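Ricin B lectin (Clostridium thermocellum, PDB 3VSF) is an exo-beta-1,3-galactanase, with a family 43 glycosidase domain joined to a ricin-type beta-trefoil domain that binds galactose. Local coordinates at residues G45-H59 against G316-L328. Residues are numbered along the deposited sequence; the frame is centred on the assembly and turned at random.
Sequences GTQFKDTSGNVIHAH and GKVNDSQYVWLPL
The phenol oxygen of Y323 is gripped from two directions by the backbone of the 45-59 loop. Y323 OH donates to I56 O at 2.7 Å, reaching I56 O from above its carbonyl plane rather than along a lone pair, and accepts the N-H of A58, with A58 N also 2.7 Å from Y323 OH. Two bonds thus fix the far end of the ring, while the backbone of Y323 is held by Y323 N to T46 O and G45 N to Y323 O. The imidazole of H59 carries S321 CB over the centre of one face. Beside it Q47, its chain extended beyond CG (chi2 -174°), sends NE2 to S321 O at 2.8 Å; the donor sits above the carbonyl plane, and a weak second bond runs to N319 O. Nearer the backbone, Y323 CB packs over a face of F48. F48 CE2 lies 3.8 Å from W325 CE2, in an edge-to-face (T-shaped) pair with the planes at 86° and the edge of F48 toward the face of W325. W72 of strand 69-77 meets both Y323, edge-to-face, and W325. The loop leading into strand 61-66 is thereby fastened to strand 322-330, joining the first and last blades of the five-bladed beta-propeller known for family 43. The chemistry implies a seam in which main-chain polar groups are satisfied by the buried Y323 hydroxyl, at I56 O and A58 N, and by the Q47 amide, at S321 O, with an aromatic cluster alongside.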
ATOM      1  N   GLY A  45      -6.595   6.349   6.721  1.00 73.52           N
ATOM      2  CA  GLY A  45      -6.610   7.788   6.909  1.00 74.51           C
ATOM      3  C   GLY A  45      -6.871   8.169   8.353  1.00 75.59           C
ATOM      4  O   GLY A  45      -7.287   9.291   8.644  1.00 74.43           O
ATOM      5  N   THR A  46      -6.627   7.228   9.260  1.00 75.37           N
ATOM      6  CA  THR A  46      -6.837   7.461  10.685  1.00 77.24           C
ATOM      7  C   THR A  46      -5.655   6.950  11.503  1.00 76.18           C
ATOM      8  O   THR A  46      -4.721   6.357  10.963  1.00 75.84           O
ATOM      9  CB  THR A  46      -8.115   6.764  11.193  1.00 78.56           C
ATOM     10  OG1 THR A  46      -7.891   5.352  11.287  1.00 76.22           O
ATOM     11  CG2 THR A  46      -9.284   7.033  10.256  1.00 73.85           C
ATOM     12  N   GLN A  47      -5.705   7.186  12.810  1.00 76.99           N
ATOM     13  CA  GLN A  47      -4.697   6.664  13.719  1.00 75.95           C
ATOM     14  C   GLN A  47      -5.262   5.493  14.512  1.00 75.63           C
ATOM     15  O   GLN A  47      -6.091   5.678  15.403  1.00 76.69           O
ATOM     16  CB  GLN A  47      -4.202   7.755  14.669  1.00 77.42           C
ATOM     17  CG  GLN A  47      -3.389   8.845  13.991  1.00 79.93           C
ATOM     18  CD  GLN A  47      -2.791   9.828  14.978  1.00 84.59           C
ATOM     19  OE1 GLN A  47      -3.310  10.015  16.079  1.00 85.26           O
ATOM     20  NE2 GLN A  47      -1.689  10.458  14.591  1.00 83.67           N
ATOM     21  N   PHE A  48      -4.815   4.286  14.177  1.00 75.03           N
ATOM     22  CA  PHE A  48      -5.302   3.080  14.835  1.00 78.06           C
ATOM     23  C   PHE A  48      -5.060   3.165  16.336  1.00 82.20           C
ATOM     24  O   PHE A  48      -4.064   3.736  16.781  1.00 82.62           O
ATOM     25  CB  PHE A  48      -4.610   1.838  14.270  1.00 77.20           C
ATOM     26  CG  PHE A  48      -4.580   1.785  12.768  1.00 77.28           C
ATOM     27  CD1 PHE A  48      -5.479   2.522  12.014  1.00 79.06           C
ATOM     28  CD2 PHE A  48      -3.651   0.995  12.111  1.00 77.10           C
ATOM     29  CE1 PHE A  48      -5.449   2.475  10.633  1.00 77.45           C
ATOM     30  CE2 PHE A  48      -3.616   0.942  10.731  1.00 76.42           C
ATOM     31  CZ  PHE A  48      -4.514   1.684   9.991  1.00 77.89           C
ATOM     32  N   LYS A  49      -5.975   2.600  17.116  1.00 81.48           N
ATOM     33  CA  LYS A  49      -5.833   2.593  18.566  1.00 82.37           C
ATOM     34  C   LYS A  49      -5.548   1.192  19.091  1.00 83.39           C
ATOM     35  O   LYS A  49      -6.168   0.219  18.660  1.00 78.84           O
ATOM     36  CB  LYS A  49      -7.084   3.164  19.237  1.00 81.77           C
ATOM     37  CG  LYS A  49      -7.263   4.661  19.048  1.00 78.06           C
ATOM     38  CD  LYS A  49      -8.391   5.188  19.918  1.00 82.50           C
ATOM     39  CE  LYS A  49      -8.487   6.702  19.845  1.00 86.56           C
ATOM     40  NZ  LYS A  49      -9.543   7.233  20.752  1.00 87.31           N
ATOM     41  N   ASP A  50      -4.603   1.095  20.021  1.00 86.38           N
ATOM     42  CA  ASP A  50      -4.266  -0.182  20.636  1.00 86.45           C
ATOM     43  C   ASP A  50      -5.393  -0.653  21.549  1.00 88.58           C
ATOM     44  O   ASP A  50      -6.365   0.068  21.773  1.00 88.33           O
ATOM     45  CB  ASP A  50      -2.952  -0.078  21.415  1.00 87.33           C
ATOM     46  CG  ASP A  50      -2.971   1.030  22.451  1.00 90.01           C
ATOM     47  OD1 ASP A  50      -4.037   1.268  23.056  1.00 90.37           O
ATOM     48  OD2 ASP A  50      -1.915   1.666  22.660  1.00 89.70           O
ATOM     49  N   THR A  51      -5.256  -1.866  22.074  1.00 86.48           N
ATOM     50  CA  THR A  51      -6.267  -2.440  22.954  1.00 86.64           C
ATOM     51  C   THR A  51      -6.517  -1.555  24.171  1.00 88.77           C
ATOM     52  O   THR A  51      -7.619  -1.534  24.720  1.00 88.88           O
ATOM     53  CB  THR A  51      -5.864  -3.847  23.428  1.00 85.76           C
ATOM     54  OG1 THR A  51      -4.591  -3.786  24.083  1.00 89.54           O
ATOM     55  CG2 THR A  51      -5.774  -4.801  22.247  1.00 86.49           C
ATOM     56  N   SER A  52      -5.487  -0.824  24.586  1.00 87.61           N
ATOM     57  CA  SER A  52      -5.583   0.048  25.752  1.00 89.99           C
ATOM     58  C   SER A  52      -6.499   1.240  25.489  1.00 90.49           C
ATOM     59  O   SER A  52      -6.952   1.903  26.421  1.00 89.58           O
ATOM     60  CB  SER A  52      -4.195   0.540  26.167  1.00 91.50           C
ATOM     61  OG  SER A  52      -3.318  -0.549  26.406  1.00 93.87           O
ATOM     62  N   GLY A  53      -6.764   1.508  24.215  1.00 88.86           N
ATOM     63  CA  GLY A  53      -7.595   2.635  23.830  1.00 88.10           C
ATOM     64  C   GLY A  53      -6.770   3.868  23.517  1.00 89.82           C
ATOM     65  O   GLY A  53      -7.297   4.978  23.440  1.00 90.24           O
ATOM     66  N   ASN A  54      -5.468   3.671  23.336  1.00 88.34           N
ATOM     67  CA  ASN A  54      -4.558   4.769  23.030  1.00 89.21           C
ATOM     68  C   ASN A  54      -4.063   4.742  21.587  1.00 87.09           C
ATOM     69  O   ASN A  54      -3.936   3.679  20.981  1.00 83.08           O
ATOM     70  CB  ASN A  54      -3.369   4.767  23.994  1.00 89.32           C
ATOM     71  CG  ASN A  54      -3.734   5.295  25.369  1.00 90.85           C
ATOM     72  OD1 ASN A  54      -3.337   6.398  25.747  1.00 86.71           O
ATOM     73  ND2 ASN A  54      -4.498   4.511  26.120  1.00 91.89           N
ATOM     74  N   VAL A  55      -3.782   5.924  21.048  1.00 85.32           N
ATOM     75  CA  VAL A  55      -3.315   6.054  19.673  1.00 82.00           C
ATOM     76  C   VAL A  55      -1.964   5.375  19.459  1.00 83.65           C
ATOM     77  O   VAL A  55      -0.989   5.675  20.147  1.00 84.57           O
ATOM     78  CB  VAL A  55      -3.220   7.535  19.252  1.00 83.07           C
ATOM     79  CG1 VAL A  55      -2.550   8.359  20.344  1.00 86.66           C
ATOM     80  CG2 VAL A  55      -2.475   7.667  17.934  1.00 82.36           C
ATOM     81  N   ILE A  56      -1.918   4.455  18.501  1.00 83.04           N
ATOM     82  CA  ILE A  56      -0.678   3.774  18.146  1.00 79.71           C
ATOM     83  C   ILE A  56       0.306   4.751  17.505  1.00 80.43           C
ATOM     84  O   ILE A  56      -0.052   5.489  16.589  1.00 82.00           O
ATOM     85  CB  ILE A  56      -0.938   2.600  17.180  1.00 78.32           C
ATOM     86  CG1 ILE A  56      -1.828   1.547  17.846  1.00 79.71           C
ATOM     87  CG2 ILE A  56       0.374   1.979  16.722  1.00 75.05           C
ATOM     88  CD1 ILE A  56      -2.135   0.355  16.964  1.00 77.62           C
ATOM     89  N   HIS A  57       1.541   4.754  17.996  1.00 83.37           N
ATOM     90  CA  HIS A  57       2.579   5.632  17.461  1.00 81.02           C
ATOM     91  C   HIS A  57       3.774   4.843  16.933  1.00 79.00           C
ATOM     92  O   HIS A  57       4.787   4.699  17.617  1.00 81.50           O
ATOM     93  CB  HIS A  57       3.032   6.646  18.516  1.00 81.97           C
ATOM     94  CG  HIS A  57       3.294   6.047  19.864  1.00 85.50           C
ATOM     95  ND1 HIS A  57       4.565   5.807  20.340  1.00 88.93           N
ATOM     96  CD2 HIS A  57       2.445   5.641  20.838  1.00 85.25           C
ATOM     97  CE1 HIS A  57       4.488   5.280  21.548  1.00 86.58           C
ATOM     98  NE2 HIS A  57       3.213   5.167  21.874  1.00 82.98           N
ATOM     99  N   ALA A  58       3.646   4.332  15.712  1.00 77.64           N
ATOM    100  CA  ALA A  58       4.717   3.568  15.078  1.00 76.48           C
ATOM    101  C   ALA A  58       4.956   4.051  13.651  1.00 73.09           C
ATOM    102  O   ALA A  58       4.831   3.286  12.695  1.00 73.21           O
ATOM    103  CB  ALA A  58       4.389   2.083  15.094  1.00 76.46           C
ATOM    104  N   HIS A  59       5.306   5.325  13.520  1.00 70.73           N
ATOM    105  CA  HIS A  59       5.490   5.947  12.216  1.00 70.90           C
ATOM    106  C   HIS A  59       6.723   5.410  11.496  1.00 72.38           C
ATOM    107  O   HIS A  59       7.712   5.041  12.131  1.00 73.93           O
ATOM    108  CB  HIS A  59       5.578   7.464  12.370  1.00 70.53           C
ATOM    109  CG  HIS A  59       4.472   8.048  13.193  1.00 76.89           C
ATOM    110  ND1 HIS A  59       3.273   7.398  13.393  1.00 75.99           N
ATOM    111  CD2 HIS A  59       4.385   9.215  13.874  1.00 80.53           C
ATOM    112  CE1 HIS A  59       2.493   8.142  14.157  1.00 77.57           C
ATOM    113  NE2 HIS A  59       3.145   9.250  14.463  1.00 80.27           N
ATOM    114  N   GLY A 316       1.201  19.508  10.515  1.00 78.28           N
ATOM    115  CA  GLY A 316       1.064  18.844  11.798  1.00 77.29           C
ATOM    116  C   GLY A 316       2.359  18.204  12.260  1.00 78.97           C
ATOM    117  O   GLY A 316       3.275  17.987  11.465  1.00 76.81           O
ATOM    118  N   LYS A 317       2.439  17.905  13.553  1.00 80.95           N
ATOM    119  CA  LYS A 317       3.614  17.244  14.106  1.00 79.95           C
ATOM    120  C   LYS A 317       3.634  15.778  13.694  1.00 79.60           C
ATOM    121  O   LYS A 317       2.586  15.178  13.454  1.00 79.73           O
ATOM    122  CB  LYS A 317       3.642  17.374  15.630  1.00 81.24           C
ATOM    123  CG  LYS A 317       2.450  16.748  16.333  1.00 85.61           C
ATOM    124  CD  LYS A 317       2.473  17.040  17.827  1.00 87.45           C
ATOM    125  CE  LYS A 317       1.241  16.477  18.519  1.00 89.56           C
ATOM    126  NZ  LYS A 317       1.200  16.839  19.963  1.00 89.83           N
ATOM    127  N   VAL A 318       4.831  15.208  13.611  1.00 79.48           N
ATOM    128  CA  VAL A 318       5.004  13.828  13.172  1.00 78.18           C
ATOM    129  C   VAL A 318       4.083  12.857  13.912  1.00 79.43           C
ATOM    130  O   VAL A 318       3.545  11.926  13.316  1.00 78.12           O
ATOM    131  CB  VAL A 318       6.466  13.368  13.333  1.00 77.84           C
ATOM    132  CG1 VAL A 318       6.610  11.902  12.950  1.00 77.18           C
ATOM    133  CG2 VAL A 318       7.389  14.236  12.492  1.00 77.00           C
ATOM    134  N   ASN A 319       3.901  13.082  15.209  1.00 82.63           N
ATOM    135  CA  ASN A 319       3.086  12.194  16.033  1.00 83.39           C
ATOM    136  C   ASN A 319       1.608  12.194  15.650  1.00 83.33           C
ATOM    137  O   ASN A 319       0.851  11.317  16.067  1.00 81.63           O
ATOM    138  CB  ASN A 319       3.247  12.539  17.515  1.00 85.22           C
ATOM    139  CG  ASN A 319       4.675  12.382  17.998  1.00 87.04           C
ATOM    140  OD1 ASN A 319       5.082  11.302  18.428  1.00 86.67           O
ATOM    141  ND2 ASN A 319       5.445  13.462  17.927  1.00 87.64           N
ATOM    142  N   ASP A 320       1.200  13.182  14.859  1.00 83.28           N
ATOM    143  CA  ASP A 320      -0.184  13.278  14.407  1.00 80.92           C
ATOM    144  C   ASP A 320      -0.377  12.608  13.050  1.00 80.58           C
ATOM    145  O   ASP A 320      -1.408  12.790  12.401  1.00 81.26           O
ATOM    146  CB  ASP A 320      -0.632  14.740  14.339  1.00 83.27           C
ATOM    147  CG  ASP A 320      -0.735  15.384  15.708  1.00 87.16           C
ATOM    148  OD1 ASP A 320      -0.974  14.656  16.695  1.00 88.43           O
ATOM    149  OD2 ASP A 320      -0.582  16.621  15.795  1.00 84.72           O
ATOM    150  N   SER A 321       0.615  11.832  12.628  1.00 78.28           N
ATOM    151  CA  SER A 321       0.548  11.131  11.350  1.00 75.81           C
ATOM    152  C   SER A 321      -0.376   9.920  11.427  1.00 77.50           C
ATOM    153  O   SER A 321      -0.379   9.191  12.418  1.00 77.28           O
ATOM    154  CB  SER A 321       1.944  10.696  10.901  1.00 72.47           C
ATOM    155  OG  SER A 321       2.770  11.818  10.652  1.00 74.36           O
ATOM    156  N   GLN A 322      -1.156   9.712  10.371  1.00 74.93           N
ATOM    157  CA  GLN A 322      -2.090   8.593  10.309  1.00 73.75           C
ATOM    158  C   GLN A 322      -1.524   7.459   9.460  1.00 71.62           C
ATOM    159  O   GLN A 322      -0.506   7.627   8.787  1.00 70.00           O
ATOM    160  CB  GLN A 322      -3.437   9.062   9.761  1.00 71.94           C
ATOM    161  CG  GLN A 322      -4.149  10.059  10.666  1.00 75.48           C
ATOM    162  CD  GLN A 322      -5.039  11.021   9.903  1.00 75.63           C
ATOM    163  OE1 GLN A 322      -4.865  11.229   8.703  1.00 76.49           O
ATOM    164  NE2 GLN A 322      -5.999  11.618  10.601  1.00 72.78           N
ATOM    165  N   TYR A 323      -2.181   6.303   9.495  1.00 69.41           N
ATOM    166  CA  TYR A 323      -1.693   5.133   8.773  1.00 69.22           C
ATOM    167  C   TYR A 323      -2.634   4.716   7.647  1.00 71.78           C
ATOM    168  O   TYR A 323      -3.842   4.948   7.713  1.00 70.70           O
ATOM    169  CB  TYR A 323      -1.474   3.962   9.733  1.00 70.72           C
ATOM    170  CG  TYR A 323      -0.686   4.329  10.968  1.00 72.98           C
ATOM    171  CD1 TYR A 323       0.694   4.477  10.916  1.00 76.77           C
ATOM    172  CD2 TYR A 323      -1.321   4.529  12.186  1.00 75.86           C
ATOM    173  CE1 TYR A 323       1.419   4.815  12.044  1.00 76.61           C
ATOM    174  CE2 TYR A 323      -0.605   4.867  13.318  1.00 76.94           C
ATOM    175  CZ  TYR A 323       0.764   5.008  13.241  1.00 78.55           C
ATOM    176  OH  TYR A 323       1.479   5.345  14.367  1.00 78.05           O
ATOM    177  N   VAL A 324      -2.067   4.101   6.615  1.00 69.12           N
ATOM    178  CA  VAL A 324      -2.844   3.615   5.483  1.00 66.86           C
ATOM    179  C   VAL A 324      -2.427   2.195   5.120  1.00 66.97           C
ATOM    180  O   VAL A 324      -1.337   1.975   4.594  1.00 67.99           O
ATOM    181  CB  VAL A 324      -2.671   4.522   4.249  1.00 67.87           C
ATOM    182  CG1 VAL A 324      -3.296   3.878   3.021  1.00 68.00           C
ATOM    183  CG2 VAL A 324      -3.275   5.894   4.507  1.00 70.99           C
ATOM    184  N   TRP A 325      -3.296   1.232   5.411  1.00 68.67           N
ATOM    185  CA  TRP A 325      -3.021  -0.163   5.083  1.00 68.69           C
ATOM    186  C   TRP A 325      -3.902  -0.648   3.938  1.00 69.06           C
ATOM    187  O   TRP A 325      -5.120  -0.463   3.954  1.00 67.75           O
ATOM    188  CB  TRP A 325      -3.210  -1.058   6.311  1.00 71.44           C
ATOM    189  CG  TRP A 325      -2.154  -0.871   7.357  1.00 75.11           C
ATOM    190  CD1 TRP A 325      -1.182   0.087   7.380  1.00 73.35           C
ATOM    191  CD2 TRP A 325      -1.960  -1.668   8.532  1.00 75.80           C
ATOM    192  NE1 TRP A 325      -0.397  -0.061   8.498  1.00 73.26           N
ATOM    193  CE2 TRP A 325      -0.853  -1.132   9.221  1.00 75.68           C
ATOM    194  CE3 TRP A 325      -2.615  -2.781   9.068  1.00 73.57           C
ATOM    195  CZ2 TRP A 325      -0.387  -1.671  10.418  1.00 76.54           C
ATOM    196  CZ3 TRP A 325      -2.151  -3.314  10.257  1.00 74.95           C
ATOM    197  CH2 TRP A 325      -1.048  -2.759  10.919  1.00 78.56           C
ATOM    198  N   LEU A 326      -3.275  -1.266   2.944  1.00 67.12           N
ATOM    199  CA  LEU A 326      -3.984  -1.764   1.776  1.00 63.35           C
ATOM    200  C   LEU A 326      -3.403  -3.103   1.348  1.00 65.43           C
ATOM    201  O   LEU A 326      -2.246  -3.403   1.643  1.00 66.50           O
ATOM    202  CB  LEU A 326      -3.877  -0.764   0.624  1.00 60.51           C
ATOM    203  CG  LEU A 326      -4.351   0.663   0.900  1.00 62.22           C
ATOM    204  CD1 LEU A 326      -3.937   1.587  -0.229  1.00 62.31           C
ATOM    205  CD2 LEU A 326      -5.856   0.704   1.108  1.00 65.83           C
ATOM    206  N   PRO A 327      -4.205  -3.922   0.656  1.00 62.85           N
ATOM    207  CA  PRO A 327      -3.707  -5.196   0.134  1.00 61.17           C
ATOM    208  C   PRO A 327      -2.909  -4.993  -1.149  1.00 61.90           C
ATOM    209  O   PRO A 327      -3.320  -4.220  -2.012  1.00 63.61           O
ATOM    210  CB  PRO A 327      -4.992  -5.969  -0.166  1.00 65.78           C
ATOM    211  CG  PRO A 327      -5.987  -4.910  -0.484  1.00 63.91           C
ATOM    212  CD  PRO A 327      -5.647  -3.745   0.405  1.00 62.19           C
ATOM    213  N   LEU A 328      -1.773  -5.673  -1.260  1.00 64.85           N
ATOM    214  CA  LEU A 328      -0.974  -5.631  -2.478  1.00 65.68           C
ATOM    215  C   LEU A 328      -1.289  -6.851  -3.334  1.00 67.06           C
ATOM    216  O   LEU A 328      -0.884  -7.967  -3.011  1.00 67.45           O
ATOM    217  CB  LEU A 328       0.519  -5.589  -2.146  1.00 66.60           C
ATOM    218  CG  LEU A 328       1.473  -5.538  -3.340  1.00 67.77           C
ATOM    219  CD1 LEU A 328       1.240  -4.278  -4.161  1.00 63.45           C
ATOM    220  CD2 LEU A 328       2.921  -5.621  -2.881  1.00 65.24           C
TER